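Local coordinates for thiamine-binding periplasmic protein (Escherichia coli, PDB 2QRY), which binds thiamine, thiamine phosphate and thiamine diphosphate with high affinity in the periplasm as the solute-binding component of the ThiBPQ ABC importer, at residues 180-183 with 184-188; 205-209 with 210-214; 267-271 with 272-276; 314-317 with 318-322. All coordinates share one frame; numbering follows the deposited sequence.

Contact 1 (180-183 with 184-188); sequences DDAP and QAWQK
Ala182 and Trp186, four residues apart, meet at the start of helix 182-190. Asp181 occupies the N-cap position, but its carboxylate makes no capping bond. With CG beside the backbone N and anti to the carbonyl carbon (chi1 -85°), the Trp186 indole projects from the helix, leaning back so that CD1, on the pyrrole side, comes to 4.0 Å from Ala182 CB. Pro183 N sits at the edge of the indole, near its plane. On the outer surface of the helix, Gln184 bends at chi2 and carries its amide off from 180-183, whereas Gln187 reaches back, its CG lying 3.3 Å from Pro183 O. Proline suits this first turn because its nitrogen, which has no hydrogen to give, needs no acceptor from a preceding turn. The buried methyl groups of Ala182 and Ala185 face helix 165-178, meeting Gln175 and Met174 respectively, and Ala185 also meets Val148 of helix 144-149. The Trp186 indole packs edge-to-face on Trp324 of helix 310-328, and Gln187 touches Ala327 of that same helix. The start of helix 182-190 is thereby fitted among several neighbouring helices, while Asp181 and Gln184 remain exposed. Three i to i+4 backbone bonds hold the turn. Ala185 N donates to Asp181 O at 3.1 Å, and Gln187 N donates to Pro183 O at 2.9 Å. Between them in sequence, Trp186 N donates to Ala182 O at 2.7 Å, with an N-H...O angle of 154°.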
loop_
_atom_site.group_PDB
_atom_site.type_symbol
_atom_site.label_atom_id
_atom_site.label_comp_id
_atom_site.label_asym_id
_atom_site.label_seq_id
_atom_site.Cartn_x
_atom_site.Cartn_y
_atom_site.Cartn_z
ATOM N N ASP A 180 2.635 18.656 -15.525
ATOM C CA ASP A 180 2.410 18.377 -16.932
ATOM C C ASP A 180 3.625 17.802 -17.649
ATOM O O ASP A 180 3.526 17.411 -18.808
ATOM C CB ASP A 180 1.925 19.629 -17.666
ATOM C CG ASP A 180 0.485 19.979 -17.329
ATOM O OD1 ASP A 180 -0.309 19.048 -17.077
ATOM O OD2 ASP A 180 0.145 21.183 -17.329
ATOM N N ASP A 181 4.765 17.746 -16.967
ATOM C CA ASP A 181 5.968 17.193 -17.577
ATOM C C ASP A 181 6.171 15.725 -17.241
ATOM O O ASP A 181 7.205 15.152 -17.553
ATOM C CB ASP A 181 7.209 17.985 -17.155
ATOM C CG ASP A 181 7.378 19.268 -17.947
ATOM O OD1 ASP A 181 7.263 19.212 -19.190
ATOM O OD2 ASP A 181 7.632 20.328 -17.334
ATOM N N ALA A 182 5.174 15.115 -16.611
ATOM C CA ALA A 182 5.244 13.709 -16.234
ATOM C C ALA A 182 5.605 12.763 -17.389
ATOM O O ALA A 182 6.462 11.893 -17.237
ATOM C CB ALA A 182 3.916 13.275 -15.600
ATOM N N PRO A 183 4.958 12.919 -18.558
ATOM C CA PRO A 183 5.266 12.032 -19.686
ATOM C C PRO A 183 6.716 12.053 -20.152
ATOM O O PRO A 183 7.291 11.005 -20.446
ATOM C CB PRO A 183 4.283 12.486 -20.773
ATOM C CG PRO A 183 4.012 13.913 -20.425
ATOM C CD PRO A 183 3.904 13.884 -18.920
ATOM N N GLN A 184 7.305 13.239 -20.224
ATOM C CA GLN A 184 8.693 13.361 -20.648
ATOM C C GLN A 184 9.571 12.705 -19.583
ATOM O O GLN A 184 10.545 12.019 -19.896
ATOM C CB GLN A 184 9.063 14.835 -20.817
ATOM C CG GLN A 184 10.495 15.084 -21.286
ATOM C CD GLN A 184 10.815 14.391 -22.607
ATOM O OE1 GLN A 184 10.110 14.572 -23.608
ATOM N NE2 GLN A 184 11.887 13.596 -22.617
ATOM N N ALA A 185 9.212 12.912 -18.321
ATOM C CA ALA A 185 9.957 12.319 -17.218
ATOM C C ALA A 185 9.808 10.804 -17.304
ATOM O O ALA A 185 10.777 10.061 -17.119
ATOM C CB ALA A 185 9.418 12.824 -15.885
ATOM N N TRP A 186 8.594 10.350 -17.594
ATOM C CA TRP A 186 8.338 8.923 -17.710
ATOM C C TRP A 186 9.169 8.274 -18.813
ATOM O O TRP A 186 9.654 7.152 -18.648
ATOM C CB TRP A 186 6.843 8.656 -17.937
ATOM C CG TRP A 186 6.040 8.598 -16.648
ATOM C CD1 TRP A 186 5.043 9.447 -16.255
ATOM C CD2 TRP A 186 6.195 7.646 -15.587
ATOM N NE1 TRP A 186 4.569 9.083 -15.014
ATOM C CE2 TRP A 186 5.262 7.983 -14.583
ATOM C CE3 TRP A 186 7.034 6.542 -15.389
ATOM C CZ2 TRP A 186 5.144 7.252 -13.394
ATOM C CZ3 TRP A 186 6.917 5.817 -14.209
ATOM C CH2 TRP A 186 5.979 6.176 -13.226
ATOM N N GLN A 187 9.340 8.965 -19.937
ATOM C CA GLN A 187 10.148 8.399 -21.015
ATOM C C GLN A 187 11.586 8.188 -20.541
ATOM O O GLN A 187 12.219 7.190 -20.881
ATOM C CB GLN A 187 10.129 9.306 -22.244
ATOM C CG GLN A 187 8.775 9.338 -22.930
ATOM C CD GLN A 187 8.735 10.276 -24.118
ATOM O OE1 GLN A 187 9.538 10.157 -25.047
ATOM N NE2 GLN A 187 7.792 11.214 -24.098
ATOM N N LYS A 188 12.089 9.121 -19.737
ATOM C CA LYS A 188 13.443 9.025 -19.206
ATOM C C LYS A 188 13.547 7.886 -18.199
ATOM O O LYS A 188 14.561 7.186 -18.158
ATOM C CB LYS A 188 13.861 10.337 -18.532
ATOM C CG LYS A 188 14.000 11.519 -19.476
ATOM C CD LYS A 188 14.325 12.794 -18.703
ATOM C CE LYS A 188 14.420 14.006 -19.625
ATOM N NZ LYS A 188 14.604 15.262 -18.838
#

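Contact 2 (205-209 with 210-214); sequences GLFLK and GESDL
Phe207 supplies the tightly packed half of this contact, its ring edge set against the chain that leads from the helix into strand 214-218. CG stands anti to the backbone N (chi1 163°), which carries the ring out from the side of the helix, its end nearing residues 212-214. There CD1 lies 3.5 Å from Ser212 O, and CE1 lies 3.6 Å from Asp213 O, which is at the ring edge and near its plane. Ser212 OG also lies in the plane at that edge. This buried hydroxyl donates to Leu214 O, two residues on, at 2.9 Å, approaching from above the carbonyl plane. Val131 of strand 121-133 packs on Phe207 as well, and Leu214 pairs through its backbone with Arg155 and Ile157.

Between the two halves, helix 200-208 stops in a Schellman motif. Gly210 leaves the helical conformation with phi at 94°, a positive value that glycine adopts easily. Two bonds close on the last turn: Glu211 N to Leu206 O at 3.0 Å, and Gly210 N to Phe207 O at 2.7 Å, the latter from 56° outside the carbonyl plane.

Leu206 and Glu211 hold the positions where this motif often has a hydrophobic pair; here the second is an acid. Leu206 packs on Ile157, Thr195 and Thr197, and its CD2 comes no nearer than 3.7 Å to Glu211 OE1, the two chains running obliquely across one another. The solvent side belongs to Glu211 and Lys209, both exposed, with Lys209 NZ 5.6 Å from Glu211 OE1, too long for direct contact between these opposite charges.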
loop_
_atom_site.group_PDB
_atom_site.type_symbol
_atom_site.label_atom_id
_atom_site.label_comp_id
_atom_site.label_asym_id
_atom_site.label_seq_id
_atom_site.Cartn_x
_atom_site.Cartn_y
_atom_site.Cartn_z
ATOM N N GLY A 205 10.751 -9.230 -5.033
ATOM C CA GLY A 205 11.496 -10.467 -5.173
ATOM C C GLY A 205 12.586 -10.366 -6.225
ATOM O O GLY A 205 13.700 -10.864 -6.021
ATOM N N LEU A 206 12.273 -9.731 -7.354
ATOM C CA LEU A 206 13.261 -9.578 -8.412
ATOM C C LEU A 206 14.368 -8.683 -7.884
ATOM O O LEU A 206 15.540 -8.925 -8.140
ATOM C CB LEU A 206 12.633 -8.958 -9.661
ATOM C CG LEU A 206 11.539 -9.784 -10.338
ATOM C CD1 LEU A 206 10.838 -8.939 -11.380
ATOM C CD2 LEU A 206 12.148 -11.030 -10.967
ATOM N N PHE A 207 14.006 -7.649 -7.132
ATOM C CA PHE A 207 15.026 -6.771 -6.581
ATOM C C PHE A 207 15.986 -7.592 -5.724
ATOM O O PHE A 207 17.201 -7.559 -5.933
ATOM C CB PHE A 207 14.396 -5.666 -5.728
ATOM C CG PHE A 207 15.376 -4.968 -4.816
ATOM C CD1 PHE A 207 16.371 -4.145 -5.333
ATOM C CD2 PHE A 207 15.303 -5.148 -3.432
ATOM C CE1 PHE A 207 17.292 -3.504 -4.481
ATOM C CE2 PHE A 207 16.209 -4.516 -2.570
ATOM C CZ PHE A 207 17.210 -3.690 -3.100
ATOM N N LEU A 208 15.436 -8.334 -4.767
ATOM C CA LEU A 208 16.257 -9.145 -3.876
ATOM C C LEU A 208 17.097 -10.163 -4.639
ATOM O O LEU A 208 18.157 -10.570 -4.167
ATOM C CB LEU A 208 15.387 -9.861 -2.848
ATOM C CG LEU A 208 14.648 -8.936 -1.886
ATOM C CD1 LEU A 208 13.708 -9.752 -1.027
ATOM C CD2 LEU A 208 15.650 -8.184 -1.028
ATOM N N LYS A 209 16.624 -10.577 -5.811
ATOM C CA LYS A 209 17.371 -11.529 -6.620
ATOM C C LYS A 209 18.478 -10.827 -7.419
ATOM O O LYS A 209 19.283 -11.478 -8.083
ATOM C CB LYS A 209 16.421 -12.300 -7.550
ATOM C CG LYS A 209 15.735 -13.476 -6.850
ATOM C CD LYS A 209 14.653 -14.152 -7.693
ATOM C CE LYS A 209 13.383 -13.297 -7.765
ATOM N NZ LYS A 209 12.209 -14.008 -8.369
ATOM N N GLY A 210 18.511 -9.497 -7.341
ATOM C CA GLY A 210 19.535 -8.730 -8.033
ATOM C C GLY A 210 19.189 -8.191 -9.411
ATOM O O GLY A 210 20.050 -7.626 -10.086
ATOM N N GLU A 211 17.940 -8.342 -9.839
ATOM C CA GLU A 211 17.545 -7.874 -11.162
ATOM C C GLU A 211 17.472 -6.359 -11.328
ATOM O O GLU A 211 17.290 -5.865 -12.444
ATOM C CB GLU A 211 16.226 -8.524 -11.574
ATOM C CG GLU A 211 16.286 -10.043 -11.484
ATOM C CD GLU A 211 15.521 -10.749 -12.589
ATOM O OE1 GLU A 211 15.380 -11.991 -12.504
ATOM O OE2 GLU A 211 15.071 -10.076 -13.544
ATOM N N SER A 212 17.623 -5.617 -10.237
ATOM C CA SER A 212 17.607 -4.160 -10.330
ATOM C C SER A 212 18.347 -3.512 -9.160
ATOM O O SER A 212 18.526 -4.123 -8.109
ATOM C CB SER A 212 16.162 -3.628 -10.413
ATOM O OG SER A 212 15.486 -3.709 -9.174
ATOM N N ASP A 213 18.787 -2.274 -9.362
ATOM C CA ASP A 213 19.503 -1.530 -8.336
ATOM C C ASP A 213 18.511 -0.917 -7.361
ATOM O O ASP A 213 18.827 -0.708 -6.189
ATOM C CB ASP A 213 20.342 -0.422 -8.974
ATOM C CG ASP A 213 21.413 -0.962 -9.909
ATOM O OD1 ASP A 213 22.258 -1.752 -9.447
ATOM O OD2 ASP A 213 21.413 -0.592 -11.104
ATOM N N LEU A 214 17.307 -0.636 -7.855
ATOM C CA LEU A 214 16.257 -0.041 -7.038
ATOM C C LEU A 214 14.877 -0.601 -7.380
ATOM O O LEU A 214 14.643 -1.048 -8.507
ATOM C CB LEU A 214 16.235 1.475 -7.252
ATOM C CG LEU A 214 17.511 2.269 -6.973
ATOM C CD1 LEU A 214 17.815 3.192 -8.142
ATOM C CD2 LEU A 214 17.341 3.061 -5.693
#

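Contact 3 (267-271 with 272-276); sequences QFMVS and PAFQN
Ser271 O is gripped by two backbone N-H groups of the following turn. Gln275 N approaches nearly along the C=O axis at 2.9 Å, with an N-H...O angle of 156°; Phe274 N comes from above the carbonyl plane at 3.2 Å and makes the more bent bond, at 135°. The Ser271 hydroxyl turns the other way and donates to Phe268 O at 2.6 Å, so this one residue is bonded to the helix behind it through its side chain and to the helix ahead through its carbonyl. Its chi1 of 80° places OG between the backbone N and the carbonyl carbon, from where it can reach back.

These bonds define a tight helix-to-helix junction. Helix 259-269 ends, Val270 leaves helical geometry, Ser271 takes the N-cap position and Pro272 begins the short helix 272-275. The short link brings side chains of both helices together. Met269, a selenomethionine, runs beside Phe274 and points the same way, its CG over the centre of the Phe274 ring at 3.4 Å from the centroid in a CH-pi contact. SE makes an oblique Met-aromatic contact with the same ring. Phe268 meets Phe274 differently: the side chains cross at about a right angle, and Phe268 CE1 reaches the Phe274 ring edge in its plane, 3.8 Å from CD1. Phe274 CB in turn lies over a face of the Phe268 ring, while Ala273 CB approaches Phe268 CE2 to 3.4 Å. Leu83 and Phe123, from two strands of the sheet, touch both Met269 and Phe274, and Val43 of helix 40-48 touches both Phe268 and Phe274.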
loop_
_atom_site.group_PDB
_atom_site.type_symbol
_atom_site.label_atom_id
_atom_site.label_comp_id
_atom_site.label_asym_id
_atom_site.label_seq_id
_atom_site.Cartn_x
_atom_site.Cartn_y
_atom_site.Cartn_z
ATOM N N GLN A 267 -13.990 -2.888 13.565
ATOM C CA GLN A 267 -13.696 -2.245 14.844
ATOM C C GLN A 267 -12.471 -2.903 15.459
ATOM O O GLN A 267 -11.576 -2.231 15.965
ATOM C CB GLN A 267 -14.884 -2.385 15.803
ATOM C CG GLN A 267 -14.713 -1.664 17.142
ATOM C CD GLN A 267 -14.726 -0.148 17.006
ATOM O OE1 GLN A 267 -15.688 0.438 16.500
ATOM N NE2 GLN A 267 -13.655 0.496 17.466
ATOM N N PHE A 268 -12.448 -4.228 15.407
ATOM C CA PHE A 268 -11.350 -5.016 15.946
ATOM C C PHE A 268 -10.055 -4.726 15.196
ATOM O O PHE A 268 -8.954 -4.921 15.715
ATOM C CB PHE A 268 -11.713 -6.502 15.852
ATOM C CG PHE A 268 -10.533 -7.423 15.853
ATOM C CD1 PHE A 268 -9.943 -7.816 14.654
ATOM C CD2 PHE A 268 -10.003 -7.894 17.048
ATOM C CE1 PHE A 268 -8.839 -8.666 14.646
ATOM C CE2 PHE A 268 -8.897 -8.745 17.053
ATOM C CZ PHE A 268 -8.316 -9.132 15.851
HETATM N N MSE A 269 -10.200 -4.244 13.972
HETATM C CA MSE A 269 -9.059 -3.931 13.133
HETATM C C MSE A 269 -8.250 -2.761 13.692
HETATM O O MSE A 269 -7.022 -2.816 13.736
HETATM C CB MSE A 269 -9.547 -3.624 11.720
HETATM C CG MSE A 269 -8.456 -3.517 10.688
HETATM SE SE MSE A 269 -9.227 -3.416 8.928
HETATM C CE MSE A 269 -9.907 -1.605 8.991
ATOM N N VAL A 270 -8.936 -1.707 14.122
ATOM C CA VAL A 270 -8.256 -0.546 14.677
ATOM C C VAL A 270 -7.894 -0.746 16.149
ATOM O O VAL A 270 -7.529 0.210 16.840
ATOM C CB VAL A 270 -9.122 0.716 14.559
ATOM C CG1 VAL A 270 -9.430 0.992 13.108
ATOM C CG2 VAL A 270 -10.403 0.542 15.355
ATOM N N SER A 271 -7.990 -1.985 16.625
ATOM C CA SER A 271 -7.673 -2.280 18.015
ATOM C C SER A 271 -6.283 -2.895 18.116
ATOM O O SER A 271 -5.689 -3.263 17.105
ATOM C CB SER A 271 -8.700 -3.246 18.603
ATOM O OG SER A 271 -8.415 -4.579 18.226
ATOM N N PRO A 272 -5.750 -3.019 19.343
ATOM C CA PRO A 272 -4.426 -3.588 19.607
ATOM C C PRO A 272 -4.191 -5.014 19.114
ATOM O O PRO A 272 -3.128 -5.317 18.574
ATOM C CB PRO A 272 -4.303 -3.481 21.125
ATOM C CG PRO A 272 -5.068 -2.229 21.421
ATOM C CD PRO A 272 -6.303 -2.412 20.568
ATOM N N ALA A 273 -5.165 -5.894 19.307
ATOM C CA ALA A 273 -5.005 -7.283 18.875
ATOM C C ALA A 273 -4.639 -7.352 17.391
ATOM O O ALA A 273 -3.929 -8.259 16.950
ATOM C CB ALA A 273 -6.288 -8.061 19.136
ATOM N N PHE A 274 -5.127 -6.376 16.631
ATOM C CA PHE A 274 -4.870 -6.294 15.196
ATOM C C PHE A 274 -3.571 -5.531 14.969
ATOM O O PHE A 274 -2.571 -6.086 14.512
ATOM C CB PHE A 274 -6.025 -5.549 14.508
ATOM C CG PHE A 274 -5.987 -5.606 13.007
ATOM C CD1 PHE A 274 -6.622 -6.639 12.320
ATOM C CD2 PHE A 274 -5.317 -4.628 12.275
ATOM C CE1 PHE A 274 -6.592 -6.695 10.923
ATOM C CE2 PHE A 274 -5.282 -4.675 10.883
ATOM C CZ PHE A 274 -5.923 -5.715 10.203
ATOM N N GLN A 275 -3.614 -4.247 15.311
ATOM C CA GLN A 275 -2.494 -3.326 15.172
ATOM C C GLN A 275 -1.145 -3.879 15.617
ATOM O O GLN A 275 -0.124 -3.598 15.000
ATOM C CB GLN A 275 -2.805 -2.053 15.948
ATOM C CG GLN A 275 -3.998 -1.295 15.398
ATOM C CD GLN A 275 -3.747 -0.784 13.991
ATOM O OE1 GLN A 275 -4.359 -1.245 13.024
ATOM N NE2 GLN A 275 -2.835 0.169 13.871
ATOM N N ASN A 276 -1.150 -4.660 16.689
ATOM C CA ASN A 276 0.070 -5.252 17.219
ATOM C C ASN A 276 0.758 -6.176 16.223
ATOM O O ASN A 276 1.938 -6.496 16.385
ATOM C CB ASN A 276 -0.238 -6.035 18.504
ATOM C CG ASN A 276 -0.063 -5.201 19.754
ATOM O OD1 ASN A 276 1.030 -4.716 20.035
ATOM N ND2 ASN A 276 -1.138 -5.032 20.516
#

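Contact 4 (314-317 with 318-322); sequences AAQR and QAWIS
Gln316 lays its side chain over the Trp320 indole, and nearly every atom beyond CA has a part in it. CB comes first, standing over the centre of the six-membered ring at 3.7 Å from the centroid and 9° from the ring normal, a CH-pi contact. CG beside the backbone N (chi1 -70°) and an extended chi2 then carry the chain outward across the ring. CG itself is only loosely placed, 4.2 Å from CZ2 of Trp320. CD draws in again, to 3.4 Å from the same CZ2, and the amide ends with OE1 near both CZ2 and CH2 of Trp320 and NE2 at 3.3 Å from Trp320 CZ2. Amide and indole planes are 47° apart, so the tip is inclined to the ring and does not stack flat on it.

The pair is spaced i to i+4 on helix 310-328, where the backbone is kinked. Trp320 N donates to Gln316 O at 3.1 Å and Ile321 N to Arg317 O at 2.9 Å, but the N atoms of Gln318 and Ala319 have no bond to the turn before. Water fills in: one molecule donates to Ala314 O and accepts from Gln318 N, and a second accepts from Ala319 N at 2.8 Å while giving a weak bond to Ala315 O. The opened backbone is thus bridged through solvent.

Leu171, Leu172 and Gln175 of helix 165-178 pack on Trp320, and its ring also meets that of Phe308. Arg317 and Gln318 run side by side, with guanidinium and amide planes inclined to each other; Arg317 also packs on Leu89 and Ala92.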
loop_
_atom_site.group_PDB
_atom_site.type_symbol
_atom_site.label_atom_id
_atom_site.label_comp_id
_atom_site.label_asym_id
_atom_site.label_seq_id
_atom_site.Cartn_x
_atom_site.Cartn_y
_atom_site.Cartn_z
ATOM N N ALA A 314 -9.255 10.318 -8.407
ATOM C CA ALA A 314 -10.322 9.669 -9.157
ATOM C C ALA A 314 -10.655 10.449 -10.429
ATOM O O ALA A 314 -10.937 9.861 -11.474
ATOM C CB ALA A 314 -11.564 9.537 -8.285
ATOM N N ALA A 315 -10.606 11.774 -10.346
ATOM C CA ALA A 315 -10.911 12.622 -11.491
ATOM C C ALA A 315 -9.848 12.604 -12.594
ATOM O O ALA A 315 -10.159 12.833 -13.765
ATOM C CB ALA A 315 -11.133 14.055 -11.022
ATOM N N GLN A 316 -8.597 12.326 -12.237
ATOM C CA GLN A 316 -7.533 12.338 -13.236
ATOM C C GLN A 316 -6.679 11.086 -13.381
ATOM O O GLN A 316 -5.817 11.047 -14.251
ATOM C CB GLN A 316 -6.589 13.514 -12.965
ATOM C CG GLN A 316 -7.155 14.893 -13.243
ATOM C CD GLN A 316 -6.252 15.996 -12.705
ATOM O OE1 GLN A 316 -6.230 16.265 -11.499
ATOM N NE2 GLN A 316 -5.486 16.626 -13.597
ATOM N N ARG A 317 -6.897 10.064 -12.564
ATOM C CA ARG A 317 -6.040 8.890 -12.662
ATOM C C ARG A 317 -6.064 8.172 -14.006
ATOM O O ARG A 317 -5.045 7.619 -14.425
ATOM C CB ARG A 317 -6.323 7.894 -11.530
ATOM C CG ARG A 317 -7.612 7.097 -11.633
ATOM C CD ARG A 317 -7.551 5.886 -10.697
ATOM N NE ARG A 317 -8.819 5.167 -10.662
ATOM C CZ ARG A 317 -8.996 3.958 -10.138
ATOM N NH1 ARG A 317 -7.980 3.302 -9.592
ATOM N NH2 ARG A 317 -10.201 3.399 -10.168
ATOM N N GLN A 318 -7.205 8.186 -14.689
ATOM C CA GLN A 318 -7.299 7.512 -15.981
ATOM C C GLN A 318 -6.438 8.203 -17.030
ATOM O O GLN A 318 -5.754 7.542 -17.810
ATOM C CB GLN A 318 -8.750 7.441 -16.455
ATOM C CG GLN A 318 -9.689 6.761 -15.455
ATOM C CD GLN A 318 -9.304 5.318 -15.131
ATOM O OE1 GLN A 318 -9.852 4.716 -14.204
ATOM N NE2 GLN A 318 -8.370 4.757 -15.896
ATOM N N ALA A 319 -6.455 9.530 -17.046
ATOM C CA ALA A 319 -5.644 10.256 -18.014
ATOM C C ALA A 319 -4.151 10.148 -17.674
ATOM O O ALA A 319 -3.317 10.038 -18.576
ATOM C CB ALA A 319 -6.070 11.719 -18.068
ATOM N N TRP A 320 -3.813 10.169 -16.385
ATOM C CA TRP A 320 -2.412 10.074 -15.981
ATOM C C TRP A 320 -1.845 8.696 -16.267
ATOM O O TRP A 320 -0.679 8.562 -16.634
ATOM C CB TRP A 320 -2.242 10.412 -14.496
ATOM C CG TRP A 320 -2.463 11.861 -14.209
ATOM C CD1 TRP A 320 -2.358 12.896 -15.095
ATOM C CD2 TRP A 320 -2.788 12.448 -12.944
ATOM N NE1 TRP A 320 -2.596 14.090 -14.463
ATOM C CE2 TRP A 320 -2.863 13.846 -13.140
ATOM C CE3 TRP A 320 -3.021 11.932 -11.663
ATOM C CZ2 TRP A 320 -3.162 14.735 -12.103
ATOM C CZ3 TRP A 320 -3.316 12.815 -10.631
ATOM C CH2 TRP A 320 -3.384 14.202 -10.860
ATOM N N ILE A 321 -2.671 7.674 -16.093
ATOM C CA ILE A 321 -2.248 6.312 -16.368
ATOM C C ILE A 321 -2.082 6.122 -17.880
ATOM O O ILE A 321 -1.138 5.474 -18.341
ATOM C CB ILE A 321 -3.271 5.307 -15.814
ATOM C CG1 ILE A 321 -3.052 5.163 -14.301
ATOM C CG2 ILE A 321 -3.146 3.968 -16.535
ATOM C CD1 ILE A 321 -4.094 4.341 -13.581
ATOM N N SER A 322 -2.999 6.707 -18.645
ATOM C CA SER A 322 -2.961 6.612 -20.097
ATOM C C SER A 322 -1.664 7.218 -20.627
ATOM O O SER A 322 -1.031 6.673 -21.525
ATOM C CB SER A 322 -4.165 7.342 -20.698
ATOM O OG SER A 322 -4.158 7.245 -22.107
HETATM O O HOH W 1 -9.906 9.735 -13.941
HETATM O O HOH W 2 -8.816 10.546 -16.032
#

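In the fold
Contacts 1 and 4 lie on the same side of the molecule, their centres about 15 Å apart, on two helices that both pack against helix 165-178; Trp186 of contact 1 also meets helix 310-328, which carries contact 4. Contact 3 lies across the chain's centre from the other three. Contact 4 is the surface case, with a glutamine CB over an indole face and waters in a kinked backbone. The others are partly buried. Contact 3 is the most aromatic, set against sheet strands at a helix junction, whereas contact 2 delivers a helix end into a strand, and contact 1 starts a helix on backbone bonds.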